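Local coordinates for initiator protein NS1 (Human bocavirus, PDB 4KW3) that probably binds and nicks the viral replication origin through this N-terminal nuclease domain, initiating rolling-circle replication of the parvoviral DNA, at residues 130-141 with 176-187. Numbering follows the deposited sequence.
Sequences AKSSCAQFYGLI and AWGGVTGGNMQI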
ATOM      1  N   ALA A 130      -5.828 -15.586  11.834  1.00 47.73           N
ATOM      2  CA  ALA A 130      -5.635 -14.300  11.157  1.00 43.41           C
ATOM      3  C   ALA A 130      -5.248 -13.121  12.061  1.00 42.16           C
ATOM      4  O   ALA A 130      -4.320 -12.383  11.736  1.00 46.26           O
ATOM      5  CB  ALA A 130      -6.856 -13.947  10.305  1.00 36.72           C
ATOM      6  N   LYS A 131      -5.950 -12.928  13.168  1.00 37.23           N
ATOM      7  CA  LYS A 131      -5.628 -11.825  14.072  1.00 47.43           C
ATOM      8  C   LYS A 131      -4.263 -12.011  14.730  1.00 47.22           C
ATOM      9  O   LYS A 131      -3.475 -11.067  14.841  1.00 57.31           O
ATOM     10  CB  LYS A 131      -6.711 -11.635  15.148  1.00 49.40           C
ATOM     11  CG  LYS A 131      -6.439 -10.429  16.025  1.00 51.25           C
ATOM     12  CD  LYS A 131      -7.621  -9.980  16.833  1.00 58.87           C
ATOM     13  CE  LYS A 131      -7.221  -8.772  17.684  1.00 69.14           C
ATOM     14  NZ  LYS A 131      -8.309  -8.318  18.597  1.00 82.26           N
ATOM     15  N   SER A 132      -3.989 -13.231  15.170  1.00 41.96           N
ATOM     16  CA  SER A 132      -2.758 -13.533  15.903  1.00 52.01           C
ATOM     17  C   SER A 132      -1.522 -13.448  15.004  1.00 49.99           C
ATOM     18  O   SER A 132      -0.387 -13.377  15.492  1.00 50.62           O
ATOM     19  CB  SER A 132      -2.845 -14.919  16.554  1.00 42.77           C
ATOM     20  OG  SER A 132      -2.807 -15.944  15.571  1.00 72.03           O
ATOM     21  N   SER A 133      -1.743 -13.434  13.689  1.00 44.27           N
ATOM     22  CA  SER A 133      -0.631 -13.388  12.759  1.00 39.00           C
ATOM     23  C   SER A 133      -0.148 -11.975  12.524  1.00 51.45           C
ATOM     24  O   SER A 133       0.804 -11.784  11.785  1.00 46.58           O
ATOM     25  CB  SER A 133      -0.974 -14.043  11.430  1.00 43.27           C
ATOM     26  OG  SER A 133      -1.279 -15.401  11.630  1.00 51.96           O
ATOM     27  N   CYS A 134      -0.808 -10.997  13.141  1.00 37.55           N
ATOM     28  CA  CYS A 134      -0.414  -9.604  12.992  1.00 43.09           C
ATOM     29  C   CYS A 134       1.077  -9.309  13.225  1.00 46.22           C
ATOM     30  O   CYS A 134       1.708  -8.665  12.399  1.00 51.89           O
ATOM     31  CB  CYS A 134      -1.270  -8.679  13.862  1.00 36.56           C
ATOM     32  SG  CYS A 134      -2.850  -8.254  13.133  1.00 42.60           S
ATOM     33  N   ALA A 135       1.637  -9.754  14.345  1.00 40.22           N
ATOM     34  CA  ALA A 135       3.036  -9.438  14.644  1.00 47.35           C
ATOM     35  C   ALA A 135       4.004 -10.059  13.629  1.00 51.19           C
ATOM     36  O   ALA A 135       4.951  -9.410  13.164  1.00 56.40           O
ATOM     37  CB  ALA A 135       3.394  -9.858  16.062  1.00 41.36           C
ATOM     38  N   GLN A 136       3.746 -11.312  13.287  1.00 44.04           N
ATOM     39  CA  GLN A 136       4.535 -12.027  12.308  1.00 43.00           C
ATOM     40  C   GLN A 136       4.492 -11.286  10.970  1.00 46.76           C
ATOM     41  O   GLN A 136       5.528 -11.060  10.341  1.00 53.89           O
ATOM     42  CB  GLN A 136       3.988 -13.447  12.168  1.00 41.30           C
ATOM     43  CG  GLN A 136       4.663 -14.324  11.146  1.00 66.53           C
ATOM     44  CD  GLN A 136       3.862 -15.582  10.832  1.00 63.79           C
ATOM     45  OE1 GLN A 136       2.699 -15.713  11.225  1.00 62.13           O
ATOM     46  NE2 GLN A 136       4.499 -16.533  10.157  1.00 59.89           N
ATOM     47  N   PHE A 137       3.286 -10.901  10.558  1.00 38.71           N
ATOM     48  CA  PHE A 137       3.063 -10.202   9.303  1.00 39.74           C
ATOM     49  C   PHE A 137       3.816  -8.875   9.338  1.00 39.80           C
ATOM     50  O   PHE A 137       4.510  -8.519   8.384  1.00 41.15           O
ATOM     51  CB  PHE A 137       1.565  -9.976   9.083  1.00 44.10           C
ATOM     52  CG  PHE A 137       1.181  -9.709   7.644  1.00 50.12           C
ATOM     53  CD1 PHE A 137       2.153  -9.545   6.658  1.00 50.94           C
ATOM     54  CD2 PHE A 137      -0.158  -9.617   7.281  1.00 41.92           C
ATOM     55  CE1 PHE A 137       1.798  -9.302   5.330  1.00 41.39           C
ATOM     56  CE2 PHE A 137      -0.519  -9.358   5.968  1.00 47.18           C
ATOM     57  CZ  PHE A 137       0.460  -9.209   4.985  1.00 42.95           C
ATOM     58  N   TYR A 138       3.670  -8.159  10.449  1.00 38.38           N
ATOM     59  CA  TYR A 138       4.371  -6.902  10.700  1.00 44.52           C
ATOM     60  C   TYR A 138       5.885  -7.061  10.524  1.00 53.11           C
ATOM     61  O   TYR A 138       6.535  -6.220   9.895  1.00 57.49           O
ATOM     62  CB  TYR A 138       4.075  -6.415  12.117  1.00 36.73           C
ATOM     63  CG  TYR A 138       4.539  -5.002  12.427  1.00 42.37           C
ATOM     64  CD1 TYR A 138       4.279  -3.948  11.553  1.00 43.38           C
ATOM     65  CD2 TYR A 138       5.208  -4.716  13.616  1.00 41.44           C
ATOM     66  CE1 TYR A 138       4.692  -2.647  11.848  1.00 44.47           C
ATOM     67  CE2 TYR A 138       5.624  -3.437  13.916  1.00 45.04           C
ATOM     68  CZ  TYR A 138       5.371  -2.405  13.028  1.00 47.71           C
ATOM     69  OH  TYR A 138       5.790  -1.137  13.345  1.00 48.59           O
ATOM     70  N   GLY A 139       6.438  -8.140  11.070  1.00 50.70           N
ATOM     71  CA  GLY A 139       7.868  -8.365  11.019  1.00 39.86           C
ATOM     72  C   GLY A 139       8.367  -8.672   9.620  1.00 48.05           C
ATOM     73  O   GLY A 139       9.405  -8.183   9.196  1.00 52.12           O
ATOM     74  N   LEU A 140       7.617  -9.487   8.899  1.00 44.41           N
ATOM     75  CA  LEU A 140       7.924  -9.775   7.521  1.00 44.03           C
ATOM     76  C   LEU A 140       7.888  -8.493   6.670  1.00 55.75           C
ATOM     77  O   LEU A 140       8.719  -8.309   5.778  1.00 58.17           O
ATOM     78  CB  LEU A 140       6.934 -10.797   6.980  1.00 40.11           C
ATOM     79  CG  LEU A 140       6.965 -12.182   7.625  1.00 42.69           C
ATOM     80  CD1 LEU A 140       5.863 -13.053   7.019  1.00 43.63           C
ATOM     81  CD2 LEU A 140       8.308 -12.818   7.426  1.00 41.48           C
ATOM     82  N   ILE A 141       6.919  -7.618   6.938  1.00 47.80           N
ATOM     83  CA  ILE A 141       6.800  -6.371   6.185  1.00 44.07           C
ATOM     84  C   ILE A 141       8.010  -5.515   6.451  1.00 47.80           C
ATOM     85  O   ILE A 141       8.602  -4.973   5.520  1.00 44.27           O
ATOM     86  CB  ILE A 141       5.535  -5.575   6.530  1.00 39.57           C
ATOM     87  CG1 ILE A 141       4.314  -6.212   5.862  1.00 47.16           C
ATOM     88  CG2 ILE A 141       5.664  -4.123   6.079  1.00 33.91           C
ATOM     89  CD1 ILE A 141       2.976  -5.667   6.361  1.00 51.01           C
ATOM     90  N   ALA A 176       8.530  -6.942  16.895  1.00 60.16           N
ATOM     91  CA  ALA A 176       7.566  -7.779  16.189  1.00 56.47           C
ATOM     92  C   ALA A 176       7.828  -9.253  16.461  1.00 55.87           C
ATOM     93  O   ALA A 176       6.896 -10.027  16.649  1.00 60.34           O
ATOM     94  CB  ALA A 176       7.583  -7.491  14.699  1.00 51.66           C
ATOM     95  N   TRP A 177       9.098  -9.639  16.488  1.00 56.43           N
ATOM     96  CA  TRP A 177       9.467 -11.021  16.754  1.00 57.55           C
ATOM     97  C   TRP A 177       9.020 -11.413  18.171  1.00 64.14           C
ATOM     98  O   TRP A 177       8.871 -12.596  18.480  1.00 60.38           O
ATOM     99  CB  TRP A 177      10.974 -11.234  16.596  1.00 67.59           C
ATOM    100  CG  TRP A 177      11.541 -10.944  15.220  1.00 86.28           C
ATOM    101  CD1 TRP A 177      10.846 -10.791  14.049  1.00 81.38           C
ATOM    102  CD2 TRP A 177      12.935 -10.792  14.881  1.00104.95           C
ATOM    103  NE1 TRP A 177      11.714 -10.536  13.012  1.00 86.17           N
ATOM    104  CE2 TRP A 177      13.002 -10.538  13.493  1.00101.73           C
ATOM    105  CE3 TRP A 177      14.133 -10.840  15.618  1.00105.88           C
ATOM    106  CZ2 TRP A 177      14.228 -10.332  12.824  1.00 97.39           C
ATOM    107  CZ3 TRP A 177      15.347 -10.636  14.950  1.00 98.87           C
ATOM    108  CH2 TRP A 177      15.380 -10.386  13.570  1.00 93.70           C
ATOM    109  N   GLY A 178       8.805 -10.416  19.027  1.00 65.00           N
ATOM    110  CA  GLY A 178       8.259 -10.659  20.352  1.00 62.58           C
ATOM    111  C   GLY A 178       6.759 -10.403  20.448  1.00 64.06           C
ATOM    112  O   GLY A 178       6.207 -10.278  21.538  1.00 68.18           O
ATOM    113  N   GLY A 179       6.098 -10.300  19.300  1.00 58.75           N
ATOM    114  CA  GLY A 179       4.657 -10.154  19.259  1.00 55.13           C
ATOM    115  C   GLY A 179       4.089  -8.784  19.547  1.00 54.68           C
ATOM    116  O   GLY A 179       2.882  -8.626  19.708  1.00 65.94           O
ATOM    117  N   VAL A 180       4.945  -7.778  19.573  1.00 48.60           N
ATOM    118  CA  VAL A 180       4.476  -6.411  19.719  1.00 53.68           C
ATOM    119  C   VAL A 180       4.461  -5.697  18.363  1.00 58.16           C
ATOM    120  O   VAL A 180       5.430  -5.772  17.614  1.00 66.19           O
ATOM    121  CB  VAL A 180       5.385  -5.642  20.691  1.00 56.92           C
ATOM    122  CG1 VAL A 180       4.921  -4.197  20.840  1.00 50.81           C
ATOM    123  CG2 VAL A 180       5.406  -6.346  22.024  1.00 46.08           C
ATOM    124  N   THR A 181       3.363  -5.005  18.052  1.00 56.05           N
ATOM    125  CA  THR A 181       3.238  -4.263  16.791  1.00 51.86           C
ATOM    126  C   THR A 181       3.085  -2.762  16.995  1.00 51.62           C
ATOM    127  O   THR A 181       3.124  -1.992  16.028  1.00 48.06           O
ATOM    128  CB  THR A 181       2.002  -4.680  15.996  1.00 42.98           C
ATOM    129  OG1 THR A 181       0.831  -4.223  16.689  1.00 44.42           O
ATOM    130  CG2 THR A 181       1.948  -6.172  15.823  1.00 51.58           C
ATOM    131  N   GLY A 182       2.850  -2.356  18.237  1.00 45.98           N
ATOM    132  CA  GLY A 182       2.624  -0.961  18.552  1.00 39.31           C
ATOM    133  C   GLY A 182       1.363  -0.397  17.935  1.00 45.11           C
ATOM    134  O   GLY A 182       1.213   0.812  17.853  1.00 58.17           O
ATOM    135  N   GLY A 183       0.451  -1.263  17.504  1.00 43.57           N
ATOM    136  CA  GLY A 183      -0.754  -0.811  16.826  1.00 42.48           C
ATOM    137  C   GLY A 183      -0.588  -0.540  15.336  1.00 51.10           C
ATOM    138  O   GLY A 183      -1.529  -0.113  14.672  1.00 57.64           O
ATOM    139  N   ASN A 184       0.608  -0.794  14.815  1.00 48.62           N
ATOM    140  CA  ASN A 184       0.948  -0.514  13.422  1.00 47.07           C
ATOM    141  C   ASN A 184       0.649  -1.660  12.475  1.00 45.24           C
ATOM    142  O   ASN A 184       0.961  -1.598  11.288  1.00 43.57           O
ATOM    143  CB  ASN A 184       2.416  -0.134  13.318  1.00 53.14           C
ATOM    144  CG  ASN A 184       2.752   1.028  14.194  1.00 52.34           C
ATOM    145  OD1 ASN A 184       2.246   2.125  13.991  1.00 58.12           O
ATOM    146  ND2 ASN A 184       3.584   0.797  15.192  1.00 51.87           N
ATOM    147  N   MET A 185       0.093  -2.733  13.016  1.00 46.08           N
ATOM    148  CA  MET A 185      -0.383  -3.825  12.180  1.00 52.06           C
ATOM    149  C   MET A 185      -1.691  -4.303  12.800  1.00 55.68           C
ATOM    150  O   MET A 185      -1.700  -4.863  13.900  1.00 59.01           O
ATOM    151  CB  MET A 185       0.647  -4.967  12.102  1.00 46.57           C
ATOM    152  CG  MET A 185       0.335  -5.973  11.011  1.00 41.60           C
ATOM    153  SD  MET A 185       0.259  -5.107   9.426  1.00 54.46           S
ATOM    154  CE  MET A 185      -0.103  -6.426   8.318  1.00 35.17           C
ATOM    155  N   GLN A 186      -2.802  -4.055  12.119  1.00 43.91           N
ATOM    156  CA  GLN A 186      -4.095  -4.419  12.687  1.00 41.29           C
ATOM    157  C   GLN A 186      -4.939  -5.140  11.669  1.00 46.74           C
ATOM    158  O   GLN A 186      -4.799  -4.899  10.467  1.00 47.56           O
ATOM    159  CB  GLN A 186      -4.822  -3.191  13.234  1.00 38.63           C
ATOM    160  CG  GLN A 186      -4.060  -2.535  14.387  1.00 50.04           C
ATOM    161  CD  GLN A 186      -4.874  -1.501  15.115  1.00 61.69           C
ATOM    162  OE1 GLN A 186      -5.970  -1.791  15.576  1.00 79.52           O
ATOM    163  NE2 GLN A 186      -4.349  -0.289  15.223  1.00 66.08           N
ATOM    164  N   ILE A 187      -5.773  -6.063  12.145  1.00 42.28           N
ATOM    165  CA  ILE A 187      -6.736  -6.719  11.271  1.00 38.00           C
ATOM    166  C   ILE A 187      -8.069  -5.944  11.341  1.00 47.03           C
ATOM    167  O   ILE A 187      -8.464  -5.483  12.403  1.00 47.31           O
ATOM    168  CB  ILE A 187      -6.912  -8.205  11.664  1.00 34.56           C
ATOM    169  CG1 ILE A 187      -7.739  -8.968  10.628  1.00 41.79           C
ATOM    170  CG2 ILE A 187      -7.511  -8.374  13.062  1.00 34.86           C
ATOM    171  CD1 ILE A 187      -7.501 -10.483  10.683  1.00 43.45           C
TER
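M185 packs against helix 134-149, touching F137, Y138 and I141. Its methyl CE lies over one face of the F137 ring, 3.8 Å from the centroid and offset toward the rim. SD stands obliquely to the same ring, making a Met-aromatic contact. I141 CD1 touches the methyl from another direction, with CD1 3.7 Å from M185 CE. The methionine chain leaves with CG anti to the backbone N (chi1 -167°), then bends at chi2 (58°), which brings CE to both the F137 ring and I141 CD1. Y138 runs past M185 in the opposite direction, and the two CB atoms are 3.7 Å apart. The Y138 ring then lies obliquely against A176, T181 and N184; Y138 CE2 is 3.6 Å from T181 O.

Small residues meet where the end of helix 160-177 faces helix 134-149. A176 CB packs on G139 CA, and A135 CB rests on G179 CA, in the loop that follows, at 3.5 Å. At the other end, I187 CD1 meets A130 CB at 3.5 Å, while I187 CG2 lies against the aliphatic part of K131.

The turn 181-184 is held from within. T181 O accepts from both N184 N and N184 ND2; the side-chain ND2 comes in on a lone pair, in the carbonyl plane, though its bond is bent. T181 OG1 accepts from G183 N in an ST turn. G179, with positive phi, is the C-prime residue of the Schellman motif that ends helix 160-177. Beyond the contact, Y18 meets F137 edge-to-face, and N184 and Q186 pair by backbone bonds with strand 15-21.

Together these contacts join helix 134-149, the end of helix 160-177 and the type I' turn that leads into strand 185-191. They lie where helices pack on the central sheet, as in the Rep-type (HUH) nuclease fold.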